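Long-range contacts in putative transcriptional regulator, sugar-binding family (Arthrobacter aurescens, PDB 3NZE), which probably acts as a SorC-family transcriptional regulator, binding DNA and, through a sugar-binding domain, a carbohydrate ligand: residues Asn57-Val62 with Ile84-Asn89; Arg116-Pro121 with Gln142-Leu147; Phe120-Phe125 with Ala134-Arg139; Ala149-Ala154 with His217-Gln222. All blocks are in the same frame, centred on the assembly; numbering follows the deposited sequence. Where two conformers were deposited one is given.

Followed from the N terminus, the four contacts show how parts of a Rossmann-like domain are tied together. Interaction 1 closes the first loop, bringing strand 59-62 beside strand 84-87. Interaction 2 opens only after that, on strand 116-118, the next neighbour in the same sheet, and closes on helix 139-149. Interaction 3 starts from the same stretch, sharing Phe120 and Pro121, and closes earlier, so that it nests within interaction 2. Interaction 4 begins where helix 139-149 gives way to strand 153-160, the other neighbour of strand 59-62, and closes a far longer loop on helix 217-221. None of the loops cross; interactions 1, 2 and 4 all reach one sheet.

Interaction 1. Residues Asn57-Val62 with Ile84-Asn89; sequences NAIIGV and IVVQLN
Leu88 folds back over the backbone of Gly61 and Val62: its CG lies 3.6 Å from Val62 N, and its CD1 comes within 3.7 Å of Gly61 C. A side chain on Gly61 would point to this same face and crowd Leu88 CD2. Farther back along that face Ile59 and Val86 cross obliquely. A chi1 of 58° puts Val86 CG1 3.7 Å from Ile59 CG2 in one of the two conformers of Val86, so the closeness is less certain. Beyond them Ile84 CD1 stands more loosely against Ile59 CG1, at 4.4 Å. The other face carries Ile60, Val85 and Val62; here Ile60 CB meets Val85 CG1, while the end of Ile60 turns away from the pair. Five backbone hydrogen bonds fix these positions, that from Ile60 N to Ile84 O being 2.7 Å long. Helix 139-149 packs on the side of Ile59, Val86 and Leu88, and helix 99-113 on that of Val62 and Val85. The two parallel strands, joined through helix 66-73, form a beta-alpha-beta crossover, the building block of a Rossmann-like domain.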
# COMPACT_ATOMS: atom_id res chain seq x y z
N ASN A 57 19.82 -0.47 -10.68
CA ASN A 57 19.20 -1.04 -11.88
C ASN A 57 17.84 -1.66 -11.57
O ASN A 57 17.49 -2.72 -12.11
CB ASN A 57 20.12 -2.10 -12.49
CG ASN A 57 21.43 -1.52 -12.96
OD1 ASN A 57 22.46 -1.66 -12.30
ND2 ASN A 57 21.40 -0.84 -14.10
N ALA A 58 17.08 -1.01 -10.70
CA ALA A 58 15.80 -1.55 -10.25
C ALA A 58 14.68 -0.56 -10.47
O ALA A 58 14.90 0.65 -10.55
CB ALA A 58 15.89 -1.94 -8.78
N ILE A 59 13.46 -1.08 -10.55
CA ILE A 59 12.27 -0.24 -10.62
C ILE A 59 11.46 -0.47 -9.36
O ILE A 59 11.01 -1.59 -9.09
CB ILE A 59 11.45 -0.54 -11.89
CG1 ILE A 59 12.26 -0.17 -13.13
CG2 ILE A 59 10.11 0.20 -11.86
CD1 ILE A 59 11.68 -0.69 -14.42
N ILE A 60 11.32 0.58 -8.56
CA ILE A 60 10.64 0.47 -7.28
C ILE A 60 9.26 1.13 -7.36
O ILE A 60 9.16 2.35 -7.50
CB ILE A 60 11.43 1.18 -6.17
CG1 ILE A 60 12.90 0.74 -6.17
CG2 ILE A 60 10.76 0.95 -4.81
CD1 ILE A 60 13.09 -0.73 -6.11
N GLY A 61 8.22 0.31 -7.23
CA GLY A 61 6.85 0.80 -7.24
C GLY A 61 6.39 1.22 -5.86
O GLY A 61 6.52 0.47 -4.89
N VAL A 62 5.86 2.44 -5.76
CA VAL A 62 5.34 2.95 -4.49
C VAL A 62 3.88 3.34 -4.64
O VAL A 62 3.54 4.19 -5.48
CB VAL A 62 6.11 4.22 -4.04
CG1 VAL A 62 5.50 4.80 -2.77
CG2 VAL A 62 7.60 3.90 -3.82
N ILE A 84 14.80 3.49 -10.63
CA ILE A 84 13.68 4.37 -10.83
C ILE A 84 12.65 4.10 -9.75
O ILE A 84 12.41 2.94 -9.42
CB ILE A 84 13.00 4.07 -12.18
CG1 ILE A 84 13.97 4.32 -13.33
CG2 ILE A 84 11.73 4.88 -12.35
CD1 ILE A 84 13.48 3.76 -14.66
N VAL A 85 12.05 5.14 -9.19
CA VAL A 85 10.89 4.96 -8.33
C VAL A 85 9.66 5.42 -9.09
O VAL A 85 9.60 6.55 -9.58
CB VAL A 85 11.00 5.70 -6.98
CG1 VAL A 85 12.01 5.01 -6.07
CG2 VAL A 85 11.35 7.16 -7.19
N VAL A 86 8.69 4.52 -9.23
CA VAL A 86 7.49 4.82 -9.99
C VAL A 86 6.24 4.85 -9.11
O VAL A 86 6.03 3.97 -8.26
CB VAL A 86 7.33 3.86 -11.22
CG1 VAL A 86 7.27 2.38 -10.78
CG2 VAL A 86 6.10 4.24 -12.05
N GLN A 87 5.42 5.88 -9.31
CA GLN A 87 4.19 6.06 -8.58
C GLN A 87 3.12 5.08 -9.10
O GLN A 87 2.88 5.02 -10.30
CB GLN A 87 3.73 7.50 -8.80
CG GLN A 87 2.50 7.95 -8.06
CD GLN A 87 2.16 9.39 -8.42
OE1 GLN A 87 3.03 10.13 -8.89
NE2 GLN A 87 0.92 9.80 -8.20
N LEU A 88 2.49 4.32 -8.20
CA LEU A 88 1.56 3.26 -8.63
C LEU A 88 0.09 3.70 -8.73
O LEU A 88 -0.71 3.02 -9.38
CB LEU A 88 1.64 2.06 -7.69
CG LEU A 88 3.01 1.37 -7.65
CD1 LEU A 88 2.95 0.11 -6.77
CD2 LEU A 88 3.43 1.01 -9.07
N ASN A 89 -0.25 4.80 -8.07
CA ASN A 89 -1.61 5.31 -8.06
C ASN A 89 -1.63 6.82 -8.23
O ASN A 89 -0.69 7.49 -7.83
CB ASN A 89 -2.33 4.92 -6.76
CG ASN A 89 -1.57 5.34 -5.51
OD1 ASN A 89 -0.36 5.18 -5.43
ND2 ASN A 89 -2.30 5.84 -4.52

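Interaction 2. Residues Arg116-Pro121 with Gln142-Leu147; sequences RVEQFP and QRILDL
Phe120 holds CG anti to its backbone N (chi1 -162°), and Ile144 holds CG2 anti to its own, which brings Phe120 CD1 to 3.4 Å from Ile144 CG2. The methyl approaches the ring obliquely. A turn at chi2 (-59°) swings CD1 of Ile144 the other way, to within 3.4 Å of Gln119 O, and Ile144 CG1 comes to 4.2 Å from Pro121 CD. One isoleucine thus touches Gln119, Phe120 and Pro121 as the chain leaves strand 116-118. At the far end of the ring, Phe120 CZ touches Leu145 CD2 at 3.8 Å.

The contact illustrates how a three-layer Rossmann-like fold is built: helix 139-149 lies on the sheet face opposite to helix 99-113, and leads from strand 116-118 back across the sheet to strand 153-160. Val86 of the neighbouring strand also packs on Ile144, and Gln87 OE1 receives hydrogen bonds from Phe120 N and Gln119 NE2.

Glu118 supplies the polar margin. Its chain bends at chi2 (-75°) and crosses Leu147 at about a right angle, CG lying 3.5 Å from Leu147 CD1. Arg116 grips it side-on, NE at 2.7 Å and NH2 at 3.0 Å both binding Glu118 OE2 in a salt bridge. An alanine in place of Glu118 would probably leave the Arg116 guanidinium without its carboxylate mate and open a gap beside Leu147 CD1. Glu118 has been seen to bind calcium in a crystal structure of this protein, although none is bound to this chain; Ile84 packs against its aliphatic portion.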
# COMPACT_ATOMS: atom_id res chain seq x y z
N ARG A 116 15.78 8.00 -10.06
CA ARG A 116 14.94 8.91 -10.83
C ARG A 116 13.48 8.69 -10.47
O ARG A 116 13.03 7.56 -10.31
CB ARG A 116 15.13 8.70 -12.33
CG ARG A 116 14.34 9.71 -13.16
CD ARG A 116 14.60 9.54 -14.65
NE ARG A 116 13.70 8.56 -15.26
CZ ARG A 116 14.09 7.40 -15.78
NH1 ARG A 116 15.37 7.06 -15.76
NH2 ARG A 116 13.19 6.60 -16.33
N VAL A 117 12.73 9.79 -10.36
CA VAL A 117 11.32 9.72 -10.01
C VAL A 117 10.43 9.75 -11.25
O VAL A 117 10.57 10.62 -12.11
CB VAL A 117 10.94 10.88 -9.07
CG1 VAL A 117 9.44 10.93 -8.87
CG2 VAL A 117 11.65 10.73 -7.72
N GLU A 118 9.50 8.80 -11.34
CA GLU A 118 8.52 8.80 -12.42
C GLU A 118 7.10 8.87 -11.86
O GLU A 118 6.61 7.93 -11.23
CB GLU A 118 8.66 7.56 -13.30
CG GLU A 118 9.98 7.51 -14.08
CD GLU A 118 10.00 8.47 -15.26
OE1 GLU A 118 8.95 9.06 -15.58
OE2 GLU A 118 11.08 8.63 -15.87
N GLN A 119 6.45 9.99 -12.10
CA GLN A 119 5.10 10.18 -11.59
C GLN A 119 4.01 9.87 -12.61
O GLN A 119 4.27 9.71 -13.81
CB GLN A 119 4.93 11.58 -11.00
CG GLN A 119 5.81 11.74 -9.77
CD GLN A 119 5.37 12.85 -8.86
OE1 GLN A 119 6.08 13.84 -8.71
NE2 GLN A 119 4.20 12.69 -8.23
N PHE A 120 2.78 9.82 -12.12
CA PHE A 120 1.65 9.24 -12.82
C PHE A 120 0.65 10.38 -13.01
O PHE A 120 0.02 10.81 -12.05
CB PHE A 120 1.07 8.15 -11.90
CG PHE A 120 0.17 7.14 -12.58
CD1 PHE A 120 0.19 6.95 -13.95
CD2 PHE A 120 -0.68 6.36 -11.81
CE1 PHE A 120 -0.65 6.00 -14.54
CE2 PHE A 120 -1.51 5.42 -12.38
CZ PHE A 120 -1.50 5.23 -13.75
N PRO A 121 0.51 10.90 -14.25
CA PRO A 121 -0.27 12.13 -14.45
C PRO A 121 -1.77 11.87 -14.53
O PRO A 121 -2.41 12.21 -15.53
CB PRO A 121 0.25 12.65 -15.79
CG PRO A 121 0.58 11.41 -16.54
CD PRO A 121 1.18 10.47 -15.49
N GLN A 142 0.11 5.42 -20.62
CA GLN A 142 0.59 4.09 -21.00
C GLN A 142 2.08 3.90 -20.73
O GLN A 142 2.51 2.82 -20.34
CB GLN A 142 0.27 3.81 -22.48
CG GLN A 142 -1.21 3.61 -22.75
CD GLN A 142 -1.55 3.59 -24.23
OE1 GLN A 142 -0.76 3.99 -25.08
NE2 GLN A 142 -2.76 3.13 -24.54
N ARG A 143 2.87 4.95 -20.92
CA ARG A 143 4.30 4.86 -20.68
C ARG A 143 4.58 4.59 -19.19
O ARG A 143 5.53 3.89 -18.84
CB ARG A 143 5.02 6.11 -21.15
CG ARG A 143 4.97 6.35 -22.66
CD ARG A 143 5.81 5.34 -23.43
NE ARG A 143 5.18 4.03 -23.54
CZ ARG A 143 4.18 3.75 -24.38
NH1 ARG A 143 3.71 4.69 -25.18
NH2 ARG A 143 3.66 2.53 -24.41
N ILE A 144 3.75 5.15 -18.33
CA ILE A 144 3.87 4.86 -16.90
C ILE A 144 3.35 3.46 -16.56
O ILE A 144 3.96 2.75 -15.76
CB ILE A 144 3.17 5.93 -16.04
CG1 ILE A 144 3.80 7.30 -16.32
CG2 ILE A 144 3.30 5.59 -14.56
CD1 ILE A 144 5.29 7.35 -16.03
N LEU A 145 2.23 3.06 -17.15
CA LEU A 145 1.72 1.71 -16.96
C LEU A 145 2.80 0.70 -17.32
O LEU A 145 2.93 -0.34 -16.66
CB LEU A 145 0.45 1.48 -17.78
CG LEU A 145 -0.75 2.35 -17.40
CD1 LEU A 145 -1.93 2.12 -18.33
CD2 LEU A 145 -1.15 2.11 -15.93
N ASP A 146 3.58 1.00 -18.35
CA ASP A 146 4.63 0.08 -18.81
C ASP A 146 5.75 -0.04 -17.78
O ASP A 146 6.30 -1.13 -17.57
CB ASP A 146 5.21 0.55 -20.15
CG ASP A 146 4.22 0.41 -21.31
OD1 ASP A 146 3.20 -0.29 -21.17
OD2 ASP A 146 4.49 1.00 -22.38
N LEU A 147 6.09 1.08 -17.15
CA LEU A 147 7.10 1.08 -16.10
C LEU A 147 6.62 0.29 -14.90
O LEU A 147 7.37 -0.48 -14.31
CB LEU A 147 7.43 2.51 -15.66
CG LEU A 147 8.65 3.17 -16.30
CD1 LEU A 147 8.86 4.57 -15.69
CD2 LEU A 147 9.88 2.31 -16.10

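Interaction 3. Residues Phe120-Phe125 with Ala134-Arg139; sequences FPVPAF and AMWNER
Val122 and Met135, a selenomethionine in this crystal, meet through their methyl groups where the loop after strand 116-118 passes the end of helix 129-135. Each segment contains a tight turn within this connection of a Rossmann-like domain. Pro121 is the centre of an inverse gamma turn, with Val122 N bonded to Phe120 O at 2.8 Å. In the other segment, a type I beta turn runs from Met135 to Glu138, closed by Glu138 N to Met135 O at 3.1 Å; Glu138 then takes the N-cap position of helix 139-149.

The close packing gathers round one methyl. Bends at chi2 (-74°) and chi3 (-80°) curl the Met135 chain so that CE lies 3.5 Å from Val122 CG1 and equally 3.5 Å from Pro121 O. Beside this, Phe120 CZ comes within 3.8 Å of Trp136 CH2. The two side chains cross at about a right angle, while the ring planes stand at 61°, an oblique meeting. Leu145 also packs on Trp136, whose carbonyl oxygen accepts a hydrogen bond from Gln142 NE2.

Elsewhere the fit is looser. Val122 CG1 stays 4.4 Å from Trp136 CZ3, no hydrogen bond joins the segments, and exposed Pro121 marks the solvent side, Met135 and Trp136 being themselves partly exposed. Val122, whose CG1 faces the selenomethionine, turns its other branch to Phe120: CG2 rests 3.6 Å above the plane of the Phe120 ring, offset toward the rim.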
# COMPACT_ATOMS: atom_id res chain seq x y z
N PHE A 120 2.78 9.82 -12.12
CA PHE A 120 1.65 9.24 -12.82
C PHE A 120 0.65 10.38 -13.01
O PHE A 120 0.02 10.81 -12.05
CB PHE A 120 1.07 8.15 -11.90
CG PHE A 120 0.17 7.14 -12.58
CD1 PHE A 120 0.19 6.95 -13.95
CD2 PHE A 120 -0.68 6.36 -11.81
CE1 PHE A 120 -0.65 6.00 -14.54
CE2 PHE A 120 -1.51 5.42 -12.38
CZ PHE A 120 -1.50 5.23 -13.75
N PRO A 121 0.51 10.90 -14.25
CA PRO A 121 -0.27 12.13 -14.45
C PRO A 121 -1.77 11.87 -14.53
O PRO A 121 -2.41 12.21 -15.53
CB PRO A 121 0.25 12.65 -15.79
CG PRO A 121 0.58 11.41 -16.54
CD PRO A 121 1.18 10.47 -15.49
N VAL A 122 -2.32 11.29 -13.47
CA VAL A 122 -3.74 10.93 -13.42
C VAL A 122 -4.27 11.26 -12.02
O VAL A 122 -3.49 11.29 -11.05
CB VAL A 122 -3.95 9.42 -13.74
CG1 VAL A 122 -3.18 9.03 -14.99
CG2 VAL A 122 -3.51 8.57 -12.58
N PRO A 123 -5.59 11.54 -11.90
CA PRO A 123 -6.13 11.92 -10.59
C PRO A 123 -6.11 10.74 -9.60
O PRO A 123 -5.74 9.63 -9.98
CB PRO A 123 -7.58 12.32 -10.90
CG PRO A 123 -7.66 12.46 -12.40
CD PRO A 123 -6.60 11.58 -12.97
N ALA A 124 -6.54 10.97 -8.37
CA ALA A 124 -6.48 9.94 -7.33
C ALA A 124 -7.36 8.73 -7.65
O ALA A 124 -7.05 7.62 -7.24
CB ALA A 124 -6.88 10.52 -5.97
N PHE A 125 -8.45 8.97 -8.37
CA PHE A 125 -9.45 7.95 -8.64
C PHE A 125 -10.39 8.59 -9.65
O PHE A 125 -10.45 9.83 -9.73
CB PHE A 125 -10.21 7.62 -7.34
CG PHE A 125 -10.89 6.28 -7.33
CD1 PHE A 125 -10.17 5.14 -7.04
CD2 PHE A 125 -12.25 6.17 -7.59
CE1 PHE A 125 -10.79 3.89 -7.02
CE2 PHE A 125 -12.87 4.93 -7.57
CZ PHE A 125 -12.14 3.80 -7.28
N ALA A 134 -10.82 6.08 -21.25
CA ALA A 134 -10.22 7.12 -22.10
C ALA A 134 -8.76 7.38 -21.73
O ALA A 134 -7.88 7.36 -22.59
CB ALA A 134 -11.04 8.40 -22.03
N MSE A 135 -8.49 7.63 -20.45
CA MSE A 135 -7.13 7.91 -20.00
C MSE A 135 -6.13 6.77 -20.24
O MSE A 135 -4.94 7.02 -20.46
CB MSE A 135 -7.12 8.30 -18.52
CG MSE A 135 -7.58 9.72 -18.29
SE MSE A 135 -6.25 11.06 -18.81
CE MSE A 135 -5.16 10.92 -17.20
N TRP A 136 -6.60 5.53 -20.20
CA TRP A 136 -5.72 4.39 -20.42
C TRP A 136 -5.33 4.24 -21.89
O TRP A 136 -4.55 3.36 -22.25
CB TRP A 136 -6.34 3.11 -19.84
CG TRP A 136 -5.82 2.75 -18.46
CD1 TRP A 136 -5.38 1.53 -18.04
CD2 TRP A 136 -5.66 3.64 -17.33
NE1 TRP A 136 -4.98 1.59 -16.73
CE2 TRP A 136 -5.13 2.87 -16.27
CE3 TRP A 136 -5.92 5.00 -17.11
CZ2 TRP A 136 -4.86 3.41 -15.01
CZ3 TRP A 136 -5.65 5.54 -15.86
CH2 TRP A 136 -5.12 4.75 -14.82
N ASN A 137 -5.90 5.10 -22.74
CA ASN A 137 -5.55 5.15 -24.16
C ASN A 137 -4.62 6.32 -24.47
O ASN A 137 -4.33 6.61 -25.64
CB ASN A 137 -6.80 5.27 -25.00
CG ASN A 137 -6.97 4.11 -25.93
OD1 ASN A 137 -7.63 3.12 -25.59
ND2 ASN A 137 -6.37 4.20 -27.11
N GLU A 138 -4.17 7.01 -23.43
CA GLU A 138 -3.24 8.12 -23.61
C GLU A 138 -1.81 7.61 -23.51
O GLU A 138 -1.48 6.85 -22.60
CB GLU A 138 -3.49 9.17 -22.53
CG GLU A 138 -4.85 9.85 -22.67
CD GLU A 138 -4.87 10.86 -23.83
OE1 GLU A 138 -3.91 11.63 -23.95
OE2 GLU A 138 -5.86 10.87 -24.59
N ARG A 139 -0.95 8.05 -24.41
CA ARG A 139 0.45 7.61 -24.37
C ARG A 139 1.15 8.03 -23.07
O ARG A 139 1.97 7.30 -22.53
CB ARG A 139 1.21 8.12 -25.59
CG ARG A 139 0.81 7.42 -26.87
CD ARG A 139 1.30 8.18 -28.09
NE ARG A 139 0.81 9.55 -28.06
CZ ARG A 139 1.24 10.52 -28.85
NH1 ARG A 139 0.73 11.73 -28.75
NH2 ARG A 139 2.20 10.28 -29.74

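Interaction 4. Residues Ala149-Ala154 with His217-Gln222; sequences ARMSIA and HEQLRQ
Gln219 and Met151 make the closest approach, Gln219 NE2 lying 3.6 Å from Met151 CE, where helix 217-221 covers the start of strand 153-160 in the Rossmann-like sheet. Gln219 CG is anti to the backbone N (chi1 -177°) and the chain runs on extended, carrying the amide across to Ala149. There Gln219 OE1 stands 3.9 Å from Ala149 CA. Deeper in, Leu220 CD2 touches two methyls, Ala154 CB at 4.0 Å and Met151 CE at 4.2 Å. The selenomethionine methyl of Met151 has the amide of Gln219 and a branch of Leu220 as neighbours, in van der Waals contact; no hydrogen bond joins the segments. An alanine in place of Gln219 would probably open a gap beside Ala149 and leave Met151 CE freer to turn.

The next shell fixes both partners. Ile59 and Val223 pack on Met151, while Ser152 OG receives a hydrogen bond from Ile59 N. Ala154 is tied by backbone bonds to Arg225 and Ile227 of strand 225-230, into which the chain passes after the short helix. On the helix side Ser216 OG accepts from Gln219 N, and His217 NE2 bonds to Val195 O. The last residue of the segment folds back on the helix: Gln222 NE2 donates to Glu218 O at 2.8 Å, with an angle of 147° at the hydrogen.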
# COMPACT_ATOMS: atom_id res chain seq x y z
N ALA A 149 4.64 -2.13 -14.88
CA ALA A 149 4.60 -3.56 -15.22
C ALA A 149 5.97 -4.21 -15.02
O ALA A 149 6.06 -5.43 -14.82
CB ALA A 149 4.11 -3.75 -16.66
N ARG A 150 7.02 -3.40 -15.06
CA ARG A 150 8.38 -3.90 -14.91
C ARG A 150 8.92 -3.78 -13.49
O ARG A 150 10.11 -4.02 -13.26
CB ARG A 150 9.33 -3.14 -15.85
CG ARG A 150 9.08 -3.33 -17.34
CD ARG A 150 9.79 -2.24 -18.15
NE ARG A 150 11.23 -2.24 -17.90
CZ ARG A 150 12.05 -1.21 -18.10
NH1 ARG A 150 11.58 -0.07 -18.57
NH2 ARG A 150 13.34 -1.33 -17.83
N MSE A 151 8.09 -3.40 -12.52
CA MSE A 151 8.63 -3.16 -11.18
C MSE A 151 9.27 -4.40 -10.53
O MSE A 151 8.80 -5.52 -10.69
CB MSE A 151 7.60 -2.54 -10.24
CG MSE A 151 6.48 -3.47 -9.86
SE MSE A 151 5.24 -2.51 -8.70
CE MSE A 151 3.62 -2.81 -9.75
N SER A 152 10.36 -4.15 -9.81
CA SER A 152 11.10 -5.20 -9.11
C SER A 152 10.51 -5.42 -7.72
O SER A 152 10.41 -6.56 -7.25
CB SER A 152 12.58 -4.81 -8.97
OG SER A 152 13.05 -4.05 -10.08
N ILE A 153 10.16 -4.32 -7.07
CA ILE A 153 9.52 -4.38 -5.76
C ILE A 153 8.34 -3.41 -5.69
O ILE A 153 8.26 -2.43 -6.45
CB ILE A 153 10.51 -4.13 -4.57
CG1 ILE A 153 10.86 -2.65 -4.42
CG2 ILE A 153 11.78 -4.99 -4.71
CD1 ILE A 153 11.80 -2.36 -3.24
N ALA A 154 7.38 -3.72 -4.82
CA ALA A 154 6.21 -2.86 -4.62
C ALA A 154 6.12 -2.57 -3.13
O ALA A 154 6.35 -3.46 -2.32
CB ALA A 154 4.94 -3.56 -5.08
N HIS A 217 -4.29 -6.79 -8.95
CA HIS A 217 -3.72 -7.70 -7.97
C HIS A 217 -2.91 -8.80 -8.67
O HIS A 217 -1.87 -9.20 -8.17
CB HIS A 217 -4.81 -8.25 -7.05
CG HIS A 217 -5.46 -7.18 -6.22
ND1 HIS A 217 -6.66 -7.35 -5.57
CD2 HIS A 217 -5.07 -5.91 -5.95
CE1 HIS A 217 -6.98 -6.24 -4.92
NE2 HIS A 217 -6.03 -5.35 -5.14
N GLU A 218 -3.37 -9.24 -9.84
CA GLU A 218 -2.61 -10.20 -10.63
C GLU A 218 -1.20 -9.68 -10.95
O GLU A 218 -0.22 -10.41 -10.83
CB GLU A 218 -3.35 -10.59 -11.93
CG GLU A 218 -2.59 -11.62 -12.76
CD GLU A 218 -3.25 -11.93 -14.09
OE1 GLU A 218 -4.32 -11.34 -14.39
OE2 GLU A 218 -2.69 -12.75 -14.85
N GLN A 219 -1.11 -8.42 -11.36
CA GLN A 219 0.20 -7.83 -11.61
C GLN A 219 1.06 -7.76 -10.35
O GLN A 219 2.24 -8.09 -10.38
CB GLN A 219 0.05 -6.43 -12.22
CG GLN A 219 1.38 -5.80 -12.56
CD GLN A 219 1.22 -4.47 -13.29
OE1 GLN A 219 0.85 -4.43 -14.46
NE2 GLN A 219 1.50 -3.38 -12.58
N LEU A 220 0.47 -7.34 -9.22
CA LEU A 220 1.21 -7.31 -7.97
C LEU A 220 1.77 -8.68 -7.61
O LEU A 220 2.91 -8.79 -7.16
CB LEU A 220 0.32 -6.86 -6.81
CG LEU A 220 0.11 -5.37 -6.62
CD1 LEU A 220 -0.59 -5.16 -5.29
CD2 LEU A 220 1.44 -4.63 -6.66
N ARG A 221 0.96 -9.71 -7.79
CA ARG A 221 1.40 -11.04 -7.38
C ARG A 221 2.60 -11.54 -8.17
O ARG A 221 3.24 -12.51 -7.78
CB ARG A 221 0.24 -12.04 -7.43
CG ARG A 221 -0.74 -11.91 -6.27
CD ARG A 221 -1.77 -13.06 -6.26
NE ARG A 221 -2.75 -12.94 -7.33
CZ ARG A 221 -3.94 -12.36 -7.21
NH1 ARG A 221 -4.32 -11.84 -6.05
NH2 ARG A 221 -4.76 -12.30 -8.25
N GLN A 222 2.92 -10.88 -9.29
CA GLN A 222 4.07 -11.30 -10.09
C GLN A 222 5.32 -10.49 -9.74
O GLN A 222 6.41 -10.78 -10.26
CB GLN A 222 3.79 -11.17 -11.59
CG GLN A 222 2.37 -11.54 -12.02
CD GLN A 222 1.94 -12.90 -11.53
OE1 GLN A 222 2.74 -13.84 -11.49
NE2 GLN A 222 0.67 -13.03 -11.16